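Long-range contacts in DUF1425 domain-containing protein (Shewanella loihica, PDB 3O0L), which is of unknown function but is made as a probable lipoprotein of the DUF1425 family, with a beta-sandwich fold probably of the immunoglobulin-like E-set kind: residues Gly38-Arg43 with Phe60-Ile65; Val26-Val31 with Leu104-Ala109. All blocks are in the same frame, centred on the assembly; numbering follows the deposited sequence.

Contact 1: residues Gly38-Arg43 with Phe60-Ile65; sequences GFLRAR and FTWYDI
Two aromatic rings from strand 60-63 reach across to the inner side of 38-43, and Ala42 sits where both can touch it. The CH-pi contact comes first: the Ala42 methyl lies over one face of the Phe60 ring, with CB 3.7 Å from the ring centroid, 22° off the normal and displaced toward the rim. Phe60 CE1 is the nearest ring atom, 3.5 Å from Ala42 CB. Phe60 can present that face because its CG stands anti to the carbonyl carbon (chi1 -68°) with the ring turned roughly perpendicular.

Trp62 works differently. The edge of its six-membered ring is turned to the backbone at Arg41 and Ala42, and the outer carbon Trp62 CH2 comes to 3.6 Å from the backbone nitrogen Ala42 N and equally close to the Ala42 methyl. A little farther along the same ring, Trp62 CZ3 rests 4.1 Å from Leu40 CB in a looser apolar contact. Trp62 is buried, with Ser94, Pro95 and Asp72 from loops also against it.

Strand 40-43 belongs to the five-stranded sheet and 60-63 to the three-stranded one, so these rings lie between the two layers of a beta sandwich, consistent with the E-set clan to which the family belongs. The short strand axes pass 9.4 Å apart at 142°, a separation bridged by side chains.

The CB atoms of Arg41 and Arg43 point away from the other strand; Arg41 NH1 is hydrogen-bonded to Thr91 OG1, and Arg41 CD lies over one face of the Arg43 guanidinium, toward its rim. On the far side of the other strand, Thr61 OG1 donates to Tyr63 OH at 3.0 Å.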
loop_
_atom_site.group_PDB
_atom_site.type_symbol
_atom_site.label_atom_id
_atom_site.label_comp_id
_atom_site.label_asym_id
_atom_site.label_seq_id
_atom_site.Cartn_x
_atom_site.Cartn_y
_atom_site.Cartn_z
ATOM N N GLY A 38 16.187 24.973 2.116
ATOM C CA GLY A 38 15.238 24.479 3.136
ATOM C C GLY A 38 14.071 23.684 2.592
ATOM O O GLY A 38 13.175 23.292 3.343
ATOM N N PHE A 39 14.096 23.432 1.287
ATOM C CA PHE A 39 13.058 22.683 0.616
ATOM C C PHE A 39 13.343 21.191 0.644
ATOM O O PHE A 39 14.471 20.772 0.876
ATOM C CB PHE A 39 12.889 23.225 -0.809
ATOM C CG PHE A 39 12.070 24.465 -0.843
ATOM C CD1 PHE A 39 12.555 25.639 -0.315
ATOM C CD2 PHE A 39 10.760 24.444 -1.306
ATOM C CE1 PHE A 39 11.782 26.765 -0.303
ATOM C CE2 PHE A 39 9.972 25.591 -1.256
ATOM C CZ PHE A 39 10.477 26.733 -0.751
ATOM N N LEU A 40 12.301 20.404 0.435
ATOM C CA LEU A 40 12.382 18.981 0.249
ATOM C C LEU A 40 11.995 18.684 -1.193
ATOM O O LEU A 40 11.322 19.462 -1.877
ATOM C CB LEU A 40 11.427 18.243 1.182
ATOM C CG LEU A 40 11.573 18.425 2.678
ATOM C CD1 LEU A 40 10.484 17.648 3.368
ATOM C CD2 LEU A 40 12.961 17.935 3.104
ATOM N N ARG A 41 12.423 17.538 -1.663
ATOM C CA ARG A 41 11.999 17.069 -2.959
ATOM C C ARG A 41 11.433 15.679 -2.788
ATOM O O ARG A 41 12.123 14.804 -2.266
ATOM C CB ARG A 41 13.172 17.013 -3.873
ATOM C CG ARG A 41 12.839 16.377 -5.170
ATOM C CD ARG A 41 13.958 16.617 -6.127
ATOM N NE ARG A 41 14.027 18.011 -6.561
ATOM C CZ ARG A 41 13.199 18.548 -7.450
ATOM N NH1 ARG A 41 12.202 17.830 -7.988
ATOM N NH2 ARG A 41 13.351 19.814 -7.786
ATOM N N ALA A 42 10.216 15.468 -3.276
ATOM C CA ALA A 42 9.569 14.158 -3.208
ATOM C C ALA A 42 10.087 13.328 -4.360
ATOM O O ALA A 42 10.157 13.798 -5.499
ATOM C CB ALA A 42 8.021 14.291 -3.334
ATOM N N ARG A 43 10.427 12.081 -4.063
ATOM C CA ARG A 43 10.821 11.124 -5.093
ATOM C C ARG A 43 9.953 9.861 -4.946
ATOM O O ARG A 43 9.979 9.188 -3.908
ATOM C CB ARG A 43 12.304 10.805 -4.979
ATOM C CG ARG A 43 13.159 12.082 -5.268
ATOM C CD ARG A 43 14.581 11.727 -5.541
ATOM N NE ARG A 43 15.371 12.913 -5.814
ATOM C CZ ARG A 43 15.467 13.516 -6.991
ATOM N NH1 ARG A 43 14.835 13.054 -8.070
ATOM N NH2 ARG A 43 16.203 14.601 -7.093
ATOM N N PHE A 60 1.280 14.127 -5.597
ATOM C CA PHE A 60 1.797 14.188 -4.237
ATOM C C PHE A 60 0.996 15.181 -3.432
ATOM O O PHE A 60 0.496 16.167 -3.977
ATOM C CB PHE A 60 3.248 14.675 -4.207
ATOM C CG PHE A 60 4.256 13.721 -4.798
ATOM C CD1 PHE A 60 4.853 12.746 -4.013
ATOM C CD2 PHE A 60 4.651 13.837 -6.105
ATOM C CE1 PHE A 60 5.772 11.904 -4.528
ATOM C CE2 PHE A 60 5.592 12.973 -6.632
ATOM C CZ PHE A 60 6.159 12.011 -5.846
ATOM N N THR A 61 0.945 14.951 -2.127
ATOM C CA THR A 61 0.438 15.929 -1.168
ATOM C C THR A 61 1.529 16.114 -0.108
ATOM O O THR A 61 2.384 15.229 0.104
ATOM C CB THR A 61 -0.858 15.480 -0.500
ATOM O OG1 THR A 61 -0.635 14.215 0.100
ATOM C CG2 THR A 61 -1.988 15.289 -1.542
ATOM N N TRP A 62 1.504 17.262 0.543
ATOM C CA TRP A 62 2.555 17.650 1.445
ATOM C C TRP A 62 1.972 18.001 2.817
ATOM O O TRP A 62 0.890 18.589 2.921
ATOM C CB TRP A 62 3.225 18.872 0.866
ATOM C CG TRP A 62 3.954 18.592 -0.376
ATOM C CD1 TRP A 62 3.483 18.666 -1.640
ATOM C CD2 TRP A 62 5.305 18.150 -0.477
ATOM N NE1 TRP A 62 4.463 18.313 -2.545
ATOM C CE2 TRP A 62 5.601 18.019 -1.853
ATOM C CE3 TRP A 62 6.318 17.914 0.458
ATOM C CZ2 TRP A 62 6.861 17.611 -2.309
ATOM C CZ3 TRP A 62 7.565 17.493 -0.001
ATOM C CH2 TRP A 62 7.815 17.353 -1.366
ATOM N N TYR A 63 2.728 17.679 3.864
ATOM C CA TYR A 63 2.326 17.919 5.249
ATOM C C TYR A 63 3.436 18.579 6.048
ATOM O O TYR A 63 4.621 18.370 5.801
ATOM C CB TYR A 63 1.936 16.593 5.924
ATOM C CG TYR A 63 0.907 15.859 5.137
ATOM C CD1 TYR A 63 -0.455 16.108 5.317
ATOM C CD2 TYR A 63 1.286 14.964 4.156
ATOM C CE1 TYR A 63 -1.406 15.445 4.553
ATOM C CE2 TYR A 63 0.347 14.306 3.400
ATOM C CZ TYR A 63 -0.986 14.547 3.594
ATOM O OH TYR A 63 -1.876 13.880 2.803
ATOM N N ASP A 64 3.026 19.365 7.021
ATOM C CA ASP A 64 3.947 20.074 7.901
ATOM C C ASP A 64 4.135 19.226 9.157
ATOM O O ASP A 64 3.624 18.104 9.221
ATOM C CB ASP A 64 3.417 21.483 8.234
ATOM C CG ASP A 64 2.184 21.487 9.154
ATOM O OD1 ASP A 64 1.777 20.429 9.689
ATOM O OD2 ASP A 64 1.620 22.589 9.331
ATOM N N ILE A 65 4.870 19.760 10.125
ATOM C CA ILE A 65 5.211 19.002 11.348
ATOM C C ILE A 65 3.985 18.642 12.174
ATOM O O ILE A 65 3.993 17.613 12.820
ATOM C CB ILE A 65 6.263 19.757 12.213
ATOM C CG1 ILE A 65 6.929 18.824 13.243
ATOM C CG2 ILE A 65 5.637 20.964 12.882
ATOM C CD1 ILE A 65 7.553 17.556 12.642
#

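Contact 2: residues Val26-Val31 with Leu104-Ala109; sequences VDVSAV and LYVREA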
loop_
_atom_site.group_PDB
_atom_site.type_symbol
_atom_site.label_atom_id
_atom_site.label_comp_id
_atom_site.label_asym_id
_atom_site.label_seq_id
_atom_site.Cartn_x
_atom_site.Cartn_y
_atom_site.Cartn_z
ATOM N N VAL A 26 0.620 -3.213 -9.330
ATOM C CA VAL A 26 1.462 -2.029 -9.243
ATOM C C VAL A 26 2.042 -1.871 -7.863
ATOM O O VAL A 26 1.437 -2.285 -6.860
ATOM C CB VAL A 26 0.692 -0.774 -9.589
ATOM C CG1 VAL A 26 -0.033 -0.958 -10.921
ATOM C CG2 VAL A 26 -0.256 -0.408 -8.458
ATOM N N ASP A 27 3.248 -1.319 -7.818
ATOM C CA ASP A 27 3.918 -1.001 -6.595
ATOM C C ASP A 27 4.182 0.505 -6.509
ATOM O O ASP A 27 4.741 1.080 -7.433
ATOM C CB ASP A 27 5.222 -1.756 -6.509
ATOM C CG ASP A 27 5.890 -1.558 -5.164
ATOM O OD1 ASP A 27 5.291 -1.950 -4.148
ATOM O OD2 ASP A 27 6.980 -0.963 -5.108
ATOM N N VAL A 28 3.746 1.112 -5.416
ATOM C CA VAL A 28 3.833 2.537 -5.199
ATOM C C VAL A 28 4.679 2.795 -3.957
ATOM O O VAL A 28 4.435 2.190 -2.911
ATOM C CB VAL A 28 2.434 3.143 -4.957
ATOM C CG1 VAL A 28 2.546 4.650 -4.689
ATOM C CG2 VAL A 28 1.514 2.852 -6.158
ATOM N N SER A 29 5.702 3.635 -4.097
ATOM C CA SER A 29 6.457 4.112 -2.949
ATOM C C SER A 29 6.988 5.550 -3.161
ATOM O O SER A 29 7.166 5.992 -4.307
ATOM C CB SER A 29 7.590 3.145 -2.641
ATOM O OG SER A 29 8.632 3.331 -3.558
ATOM N N ALA A 30 7.244 6.258 -2.054
ATOM C CA ALA A 30 7.765 7.623 -2.094
ATOM C C ALA A 30 8.632 7.914 -0.886
ATOM O O ALA A 30 8.400 7.372 0.172
ATOM C CB ALA A 30 6.608 8.631 -2.109
ATOM N N VAL A 31 9.596 8.801 -1.068
ATOM C CA VAL A 31 10.453 9.282 0.008
ATOM C C VAL A 31 10.690 10.771 -0.226
ATOM O O VAL A 31 10.537 11.233 -1.362
ATOM C CB VAL A 31 11.810 8.555 -0.025
ATOM C CG1 VAL A 31 11.617 7.043 0.120
ATOM C CG2 VAL A 31 12.572 8.888 -1.328
ATOM N N LEU A 104 2.507 10.079 -1.811
ATOM C CA LEU A 104 2.182 9.883 -3.221
ATOM C C LEU A 104 0.870 9.130 -3.303
ATOM O O LEU A 104 0.728 8.100 -2.643
ATOM C CB LEU A 104 3.278 9.083 -3.924
ATOM C CG LEU A 104 3.090 8.675 -5.387
ATOM C CD1 LEU A 104 2.856 9.931 -6.269
ATOM C CD2 LEU A 104 4.276 7.878 -5.890
ATOM N N TYR A 105 -0.078 9.638 -4.092
ATOM C CA TYR A 105 -1.341 8.947 -4.414
ATOM C C TYR A 105 -1.377 8.553 -5.876
ATOM O O TYR A 105 -0.966 9.335 -6.723
ATOM C CB TYR A 105 -2.534 9.847 -4.138
ATOM C CG TYR A 105 -2.685 10.150 -2.677
ATOM C CD1 TYR A 105 -1.995 11.194 -2.071
ATOM C CD2 TYR A 105 -3.456 9.316 -1.874
ATOM C CE1 TYR A 105 -2.111 11.413 -0.723
ATOM C CE2 TYR A 105 -3.587 9.535 -0.525
ATOM C CZ TYR A 105 -2.932 10.579 0.034
ATOM O OH TYR A 105 -3.091 10.746 1.372
ATOM N N VAL A 106 -1.841 7.331 -6.155
ATOM C CA VAL A 106 -1.972 6.803 -7.489
ATOM C C VAL A 106 -3.362 6.267 -7.632
ATOM O O VAL A 106 -3.865 5.556 -6.743
ATOM C CB VAL A 106 -0.946 5.678 -7.760
ATOM C CG1 VAL A 106 -1.232 4.949 -9.055
ATOM C CG2 VAL A 106 0.501 6.227 -7.736
ATOM N N ARG A 107 -4.012 6.603 -8.744
ATOM C CA ARG A 107 -5.315 6.045 -8.976
ATOM C C ARG A 107 -5.382 5.382 -10.328
ATOM O O ARG A 107 -4.678 5.764 -11.260
ATOM C CB ARG A 107 -6.404 7.049 -8.678
ATOM C CG ARG A 107 -6.532 8.136 -9.581
ATOM C CD ARG A 107 -7.531 9.155 -9.009
ATOM N NE ARG A 107 -7.773 10.165 -10.015
ATOM C CZ ARG A 107 -8.489 11.279 -9.844
ATOM N NH1 ARG A 107 -9.084 11.586 -8.682
ATOM N NH2 ARG A 107 -8.599 12.102 -10.864
ATOM N N GLU A 108 -6.177 4.317 -10.396
ATOM C CA GLU A 108 -6.366 3.559 -11.616
ATOM C C GLU A 108 -7.809 3.139 -11.687
ATOM O O GLU A 108 -8.478 2.985 -10.661
ATOM C CB GLU A 108 -5.446 2.328 -11.666
ATOM C CG GLU A 108 -5.573 1.440 -10.448
ATOM C CD GLU A 108 -4.856 0.090 -10.588
ATOM O OE1 GLU A 108 -5.446 -0.841 -11.214
ATOM O OE2 GLU A 108 -3.725 -0.035 -10.050
ATOM N N ALA A 109 -8.309 3.026 -12.899
ATOM C CA ALA A 109 -9.662 2.595 -13.118
ATOM C C ALA A 109 -9.611 1.067 -13.096
ATOM O O ALA A 109 -8.699 0.492 -13.651
ATOM C CB ALA A 109 -10.184 3.125 -14.485
#
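Val26 opens the run on strand 26-31, meeting the end of Glu108 tip to tip: Val26 CG2 lies 3.8 Å from Glu108 OE2, and Val26 CG1 is scarcely farther. This is a van der Waals contact with a carboxylate whose other oxygen, Glu108 OE1, is held by a hydrogen bond to Ser24 OG. Glu108 has CG in the crowded position between backbone N and carbonyl carbon (chi1 54°), and the chain then extends to carry the carboxylate across to Val26.

Val28 uses both methyls. Its CG2 slides alongside Val106, reaching Val106 CG2 at 3.9 Å, while Val28 CG1, anti to the backbone N, crosses obliquely to Leu104 CD2, also at 3.9 Å. These branched side chains join the facing layers of a beta sandwich, one strand from each sheet, running nearly antiparallel at 159° with their axes 7.5 Å apart at the closest.

Ser29 turns its side chain away, but its carbonyl oxygen, Ser29 O, lies 3.8 Å from Leu104 CD2. At Ala30 the strands draw nearest, and the small methyl meets the base of Leu104, with Ala30 CB 3.8 Å from Leu104 CB. Beyond this core, residues 105-109 pair antiparallel with a strand of the second subunit, which continues the sheet across the dimer interface; Ile9 of that subunit packs on Val26 and Val28.

In the fold
Contact 1 and contact 2 join the same two sheets at places whose centres lie about 16 Å apart. In one sheet their strands are neighbours, 22-34 followed directly in the chain by 40-48, and Arg43 N probably hydrogen-bonds to Val31 O at 2.8 Å. In the other, 54-63 runs beside 101-109, and Phe60 CE1 packs on Leu104 CB at 3.8 Å, carrying apolar packing from one contact to the next. On that sheet's outer side Thr61 OG1 comes within 3.3 Å of Tyr105 CE1. Contact 2 sits near the centre of the chain and contact 1 toward one end, nested in sequence within the loop that contact 2 closes.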